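Local structure of alkyl hydroperoxide reductase, C subunit (Enterococcus faecalis, 5Y63) at residues A[77-82]-A[103-108]; A[128-133]-A[148-153]. The protein probably reduces hydrogen peroxide and organic hydroperoxides to water and alcohols as a thiol-specific, NADH-dependent peroxiredoxin, and forms a ring of five homodimers. One frame throughout, in Å; residues are numbered along the deposited sequence.

Overall arrangement
Both contacts belong to the mixed central sheet of the thioredoxin-like fold. Interaction 1 comes first along the chain and closes before interaction 2 begins. It joins strand 77-83 to the parallel strand 107-109. Interaction 2 pairs strand 128-136 with the end of strand 142-148 and the loop that leads to helix 156-171. Strand 44-49 lies between the two, bonded to 77-83 and to 128-136. The centres are about 17 Å apart, and the nearest atoms about 5 Å, without touching. Both come near Cys58, the predicted peroxidatic cysteine, Arg131 more closely than Met107. On this one sheet, interaction 1 is buried inside the subunit, while interaction 2 joins the surroundings of Cys58 to the interface with a second subunit.

Interaction 1: residues A[77-82]-A[103-108]; sequences CEVYSV and IKYPML
Val79 holds CG1 anti to its backbone N (chi1 178°), and Tyr105 holds CG between its backbone N and carbonyl carbon (chi1 51°). These torsions set CG1 and the root of the ring against each other, and chi2 of Tyr105 (81°) turns a face to the methyl. Within the thioredoxin-like sheet, the contact joins strand 77-83 to the parallel strand 107-109 and the loop leading into it. Helices 87-96 and 98-101 lie in the connection. Val79 CG1 lies 4.0 Å from the Tyr105 ring centroid, a CH-pi contact offset toward the rim. Ile103 CG2 covers the opposite face, over its centre. Tyr105 OH hydrogen-bonds to Leu62 O, which ties the ring to helix 58-67.

The backbones pair at Ser81 and Met107. Leu108 N donates to Ser81 O at 2.7 Å. The bond from Ser81 N to Pro106 O is weak. Pro106 CG packs 3.8 Å from Tyr80 CD1, and Leu108 CD1 meets Tyr80 CB at 3.7 Å. Glu78 OE1 accepts from its neighbour Val79 N at 3.1 Å and also hydrogen-bonds to Tyr69 OH, while touching Pro106 CD. A water links the strands: it lies 2.9 Å from Ser81 OG and donates to Leu108 O at 3.2 Å.

Interaction 2: residues A[128-133]-A[148-153]; sequences MAYRAS and NDMGIG
Arg131 and Asn148 form an antiparallel, hydrogen-bonded pair at the end of strand 142-148. Asn148 N donates to Arg131 O at 3.1 Å. The return bond, from Arg131 N to Asn148 O, is weak at 3.2 Å. Arg131 is also the centre of an inverse gamma turn. Past the pair, a type II beta turn runs from Asp149 to Ile152, closed by Ile152 N donating to Asp149 O at 3.2 Å. Gly151 takes a positive phi of 96° in this turn.

The aromatic contact is made by Tyr130 and Met150, whose side chains cross at about a right angle. Met150 bends at chi2 (-62°), which turns SD back toward the other segment. Its CE sits over one face of the Tyr130 ring, 4.0 Å from the ring centroid and offset toward the rim. SD lies obliquely to the same ring, a Met-aromatic contact. Tyr130 CD1 also touches Asp149 CA at 3.6 Å.

The turn packs along the Arg131 chain, which is extended from CG to NE. Arg131 CD lies 3.5 Å from Ile152 O, and Gly151 N lies at the edge of the guanidinium, near its plane.

Two polar contacts reach outside the segments. Arg131 NH1 makes a salt bridge to Glu61. Asn148 OD1 hydrogen-bonds to Ser144 OG of the second subunit, where the sheet continues across the interface.

The Arg131 side chain lies about 4 Å from that of Cys58, the predicted peroxidatic residue. This closeness is consistent with the active-site arginine found beside the peroxidatic cysteine in this family, and the salt bridge from Glu61 to NH1 helps to position it.

Interaction 1: residues A[77-82]-A[103-108]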
loop_
_atom_site.group_PDB
_atom_site.type_symbol
_atom_site.label_atom_id
_atom_site.label_comp_id
_atom_site.label_asym_id
_atom_site.label_seq_id
_atom_site.Cartn_x
_atom_site.Cartn_y
_atom_site.Cartn_z
ATOM N N CYS A 77 -9.769 -43.427 24.525
ATOM C CA CYS A 77 -10.204 -42.075 24.182
ATOM C C CYS A 77 -10.635 -41.272 25.406
ATOM O O CYS A 77 -11.447 -41.734 26.206
ATOM C CB CYS A 77 -11.357 -42.121 23.180
ATOM S SG CYS A 77 -11.843 -40.486 22.586
ATOM N N GLU A 78 -10.088 -40.064 25.530
ATOM C CA GLU A 78 -10.456 -39.131 26.588
ATOM C C GLU A 78 -11.527 -38.165 26.074
ATOM O O GLU A 78 -11.633 -37.927 24.869
ATOM C CB GLU A 78 -9.213 -38.362 27.053
ATOM C CG GLU A 78 -9.415 -37.459 28.263
ATOM C CD GLU A 78 -9.899 -38.205 29.491
ATOM O OE1 GLU A 78 -11.087 -38.052 29.846
ATOM O OE2 GLU A 78 -9.097 -38.950 30.097
ATOM N N VAL A 79 -12.322 -37.624 26.993
ATOM C CA VAL A 79 -13.390 -36.677 26.670
ATOM C C VAL A 79 -13.101 -35.332 27.335
ATOM O O VAL A 79 -12.831 -35.273 28.531
ATOM C CB VAL A 79 -14.762 -37.204 27.150
ATOM C CG1 VAL A 79 -15.873 -36.204 26.854
ATOM C CG2 VAL A 79 -15.074 -38.548 26.505
ATOM N N TYR A 80 -13.164 -34.257 26.554
ATOM C CA TYR A 80 -12.959 -32.904 27.070
ATOM C C TYR A 80 -14.166 -32.022 26.743
ATOM O O TYR A 80 -14.298 -31.542 25.617
ATOM C CB TYR A 80 -11.692 -32.292 26.467
ATOM C CG TYR A 80 -10.444 -33.118 26.675
ATOM C CD1 TYR A 80 -9.668 -32.970 27.823
ATOM C CD2 TYR A 80 -10.033 -34.044 25.719
ATOM C CE1 TYR A 80 -8.522 -33.723 28.016
ATOM C CE2 TYR A 80 -8.887 -34.801 25.901
ATOM C CZ TYR A 80 -8.134 -34.636 27.051
ATOM O OH TYR A 80 -6.995 -35.389 27.235
ATOM N N SER A 81 -15.051 -31.814 27.716
ATOM C CA SER A 81 -16.181 -30.910 27.525
ATOM C C SER A 81 -15.694 -29.470 27.630
ATOM O O SER A 81 -14.939 -29.128 28.542
ATOM C CB SER A 81 -17.296 -31.177 28.537
ATOM O OG SER A 81 -16.996 -30.642 29.815
ATOM N N VAL A 82 -16.128 -28.634 26.692
ATOM C CA VAL A 82 -15.652 -27.261 26.603
ATOM C C VAL A 82 -16.822 -26.282 26.624
ATOM O O VAL A 82 -17.834 -26.479 25.953
ATOM C CB VAL A 82 -14.824 -27.029 25.322
ATOM C CG1 VAL A 82 -14.006 -25.750 25.441
ATOM C CG2 VAL A 82 -13.907 -28.213 25.048
ATOM N N ILE A 103 -20.311 -36.605 36.298
ATOM C CA ILE A 103 -19.312 -36.527 35.226
ATOM C C ILE A 103 -17.898 -36.779 35.748
ATOM O O ILE A 103 -17.388 -36.022 36.576
ATOM C CB ILE A 103 -19.343 -35.159 34.511
ATOM C CG1 ILE A 103 -20.664 -34.987 33.753
ATOM C CG2 ILE A 103 -18.168 -35.023 33.550
ATOM C CD1 ILE A 103 -20.890 -33.588 33.222
ATOM N N LYS A 104 -17.269 -37.835 35.239
ATOM C CA LYS A 104 -15.911 -38.205 35.627
ATOM C C LYS A 104 -14.856 -37.612 34.696
ATOM O O LYS A 104 -13.687 -37.535 35.066
ATOM C CB LYS A 104 -15.766 -39.732 35.661
ATOM C CG LYS A 104 -16.548 -40.415 36.776
ATOM C CD LYS A 104 -15.952 -40.112 38.142
ATOM C CE LYS A 104 -16.593 -40.943 39.242
ATOM N NZ LYS A 104 -15.827 -40.860 40.517
ATOM N N TYR A 105 -15.261 -37.201 33.495
ATOM C CA TYR A 105 -14.318 -36.646 32.515
ATOM C C TYR A 105 -13.962 -35.187 32.830
ATOM O O TYR A 105 -14.690 -34.520 33.568
ATOM C CB TYR A 105 -14.831 -36.805 31.066
ATOM C CG TYR A 105 -16.244 -36.332 30.779
ATOM C CD1 TYR A 105 -16.522 -34.985 30.559
ATOM C CD2 TYR A 105 -17.297 -37.241 30.680
ATOM C CE1 TYR A 105 -17.810 -34.554 30.277
ATOM C CE2 TYR A 105 -18.587 -36.820 30.399
ATOM C CZ TYR A 105 -18.840 -35.476 30.199
ATOM O OH TYR A 105 -20.121 -35.055 29.922
ATOM N N PRO A 106 -12.820 -34.701 32.298
ATOM C CA PRO A 106 -12.394 -33.323 32.561
ATOM C C PRO A 106 -13.223 -32.274 31.818
ATOM O O PRO A 106 -13.398 -32.367 30.603
ATOM C CB PRO A 106 -10.938 -33.302 32.073
ATOM C CG PRO A 106 -10.844 -34.405 31.088
ATOM C CD PRO A 106 -11.784 -35.464 31.578
ATOM N N MET A 107 -13.720 -31.286 32.558
ATOM C CA MET A 107 -14.480 -30.179 31.988
ATOM C C MET A 107 -13.576 -28.962 31.794
ATOM O O MET A 107 -13.226 -28.277 32.761
ATOM C CB MET A 107 -15.641 -29.817 32.911
ATOM C CG MET A 107 -16.541 -30.985 33.267
ATOM S SD MET A 107 -17.915 -30.464 34.310
ATOM C CE MET A 107 -18.959 -29.645 33.105
ATOM N N LEU A 108 -13.199 -28.698 30.545
ATOM C CA LEU A 108 -12.303 -27.585 30.231
ATOM C C LEU A 108 -13.037 -26.251 30.306
ATOM O O LEU A 108 -14.194 -26.144 29.902
ATOM C CB LEU A 108 -11.695 -27.747 28.836
ATOM C CG LEU A 108 -10.920 -29.033 28.531
ATOM C CD1 LEU A 108 -10.275 -28.930 27.156
ATOM C CD2 LEU A 108 -9.867 -29.330 29.589
HETATM O O HOH W 1 -16.889 -27.836 30.449
#

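Interaction 2: residues A[128-133]-A[148-153]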
loop_
_atom_site.group_PDB
_atom_site.type_symbol
_atom_site.label_atom_id
_atom_site.label_comp_id
_atom_site.label_asym_id
_atom_site.label_seq_id
_atom_site.Cartn_x
_atom_site.Cartn_y
_atom_site.Cartn_z
ATOM N N MET A 128 -21.005 -17.546 23.334
ATOM C CA MET A 128 -21.069 -18.939 23.764
ATOM C C MET A 128 -20.716 -19.885 22.622
ATOM O O MET A 128 -20.886 -19.553 21.446
ATOM C CB MET A 128 -22.470 -19.261 24.273
ATOM C CG MET A 128 -22.877 -18.460 25.496
ATOM S SD MET A 128 -24.592 -18.765 25.940
ATOM C CE MET A 128 -24.799 -17.576 27.266
ATOM N N ALA A 129 -20.226 -21.067 22.980
ATOM C CA ALA A 129 -19.859 -22.071 21.995
ATOM C C ALA A 129 -21.104 -22.771 21.446
ATOM O O ALA A 129 -22.097 -22.958 22.156
ATOM C CB ALA A 129 -18.904 -23.086 22.600
ATOM N N TYR A 130 -21.044 -23.142 20.172
ATOM C CA TYR A 130 -22.090 -23.944 19.556
ATOM C C TYR A 130 -22.022 -25.374 20.084
ATOM O O TYR A 130 -21.072 -25.747 20.773
ATOM C CB TYR A 130 -21.951 -23.927 18.028
ATOM C CG TYR A 130 -22.607 -22.730 17.377
ATOM C CD1 TYR A 130 -23.993 -22.633 17.310
ATOM C CD2 TYR A 130 -21.849 -21.696 16.831
ATOM C CE1 TYR A 130 -24.609 -21.546 16.721
ATOM C CE2 TYR A 130 -22.459 -20.602 16.238
ATOM C CZ TYR A 130 -23.836 -20.535 16.186
ATOM O OH TYR A 130 -24.443 -19.454 15.598
ATOM N N ARG A 131 -23.046 -26.165 19.773
ATOM C CA ARG A 131 -23.053 -27.581 20.125
ATOM C C ARG A 131 -22.198 -28.345 19.129
ATOM O O ARG A 131 -22.704 -28.990 18.211
ATOM C CB ARG A 131 -24.479 -28.126 20.161
ATOM C CG ARG A 131 -25.299 -27.495 21.263
ATOM C CD ARG A 131 -26.633 -28.183 21.476
ATOM N NE ARG A 131 -27.466 -27.367 22.352
ATOM C CZ ARG A 131 -27.320 -27.269 23.671
ATOM N NH1 ARG A 131 -26.377 -27.953 24.317
ATOM N NH2 ARG A 131 -28.133 -26.477 24.358
ATOM N N ALA A 132 -20.889 -28.251 19.327
ATOM C CA ALA A 132 -19.924 -28.845 18.425
ATOM C C ALA A 132 -19.172 -29.994 19.090
ATOM O O ALA A 132 -18.946 -29.991 20.304
ATOM C CB ALA A 132 -18.949 -27.789 17.936
ATOM N N SER A 133 -18.794 -30.973 18.272
ATOM C CA SER A 133 -18.014 -32.116 18.720
ATOM C C SER A 133 -16.888 -32.349 17.728
ATOM O O SER A 133 -17.097 -32.237 16.526
ATOM C CB SER A 133 -18.893 -33.362 18.813
ATOM O OG SER A 133 -20.013 -33.130 19.646
ATOM N N ASN A 148 -23.732 -28.050 15.494
ATOM C CA ASN A 148 -25.175 -27.818 15.548
ATOM C C ASN A 148 -25.463 -26.466 16.191
ATOM O O ASN A 148 -24.733 -26.042 17.089
ATOM C CB ASN A 148 -25.863 -28.914 16.366
ATOM C CG ASN A 148 -25.581 -30.310 15.841
ATOM O OD1 ASN A 148 -25.204 -30.496 14.686
ATOM N ND2 ASN A 148 -25.775 -31.305 16.694
ATOM N N ASP A 149 -26.529 -25.795 15.752
ATOM C CA ASP A 149 -26.915 -24.520 16.366
ATOM C C ASP A 149 -27.590 -24.802 17.712
ATOM O O ASP A 149 -27.923 -25.952 18.009
ATOM C CB ASP A 149 -27.768 -23.655 15.412
ATOM C CG ASP A 149 -29.202 -23.478 15.868
ATOM O OD1 ASP A 149 -29.980 -24.460 15.850
ATOM O OD2 ASP A 149 -29.558 -22.332 16.221
ATOM N N MET A 150 -27.762 -23.769 18.533
ATOM C CA MET A 150 -28.359 -23.949 19.862
ATOM C C MET A 150 -29.780 -24.512 19.701
ATOM O O MET A 150 -30.519 -24.112 18.792
ATOM C CB MET A 150 -28.419 -22.635 20.663
ATOM C CG MET A 150 -27.319 -21.600 20.426
ATOM S SD MET A 150 -25.639 -22.116 20.815
ATOM C CE MET A 150 -24.722 -20.666 20.301
ATOM N N GLY A 151 -30.158 -25.440 20.575
ATOM C CA GLY A 151 -31.469 -26.086 20.492
ATOM C C GLY A 151 -31.486 -27.429 19.777
ATOM O O GLY A 151 -32.378 -28.243 20.017
ATOM N N ILE A 152 -30.520 -27.662 18.889
ATOM C CA ILE A 152 -30.401 -28.945 18.198
ATOM C C ILE A 152 -29.456 -29.862 18.979
ATOM O O ILE A 152 -28.233 -29.761 18.857
ATOM C CB ILE A 152 -29.901 -28.760 16.748
ATOM C CG1 ILE A 152 -30.878 -27.872 15.965
ATOM C CG2 ILE A 152 -29.755 -30.111 16.057
ATOM C CD1 ILE A 152 -30.332 -27.347 14.652
ATOM N N GLY A 153 -30.038 -30.754 19.782
ATOM C CA GLY A 153 -29.278 -31.665 20.636
ATOM C C GLY A 153 -28.539 -32.762 19.886
ATOM O O GLY A 153 -28.858 -33.068 18.735
#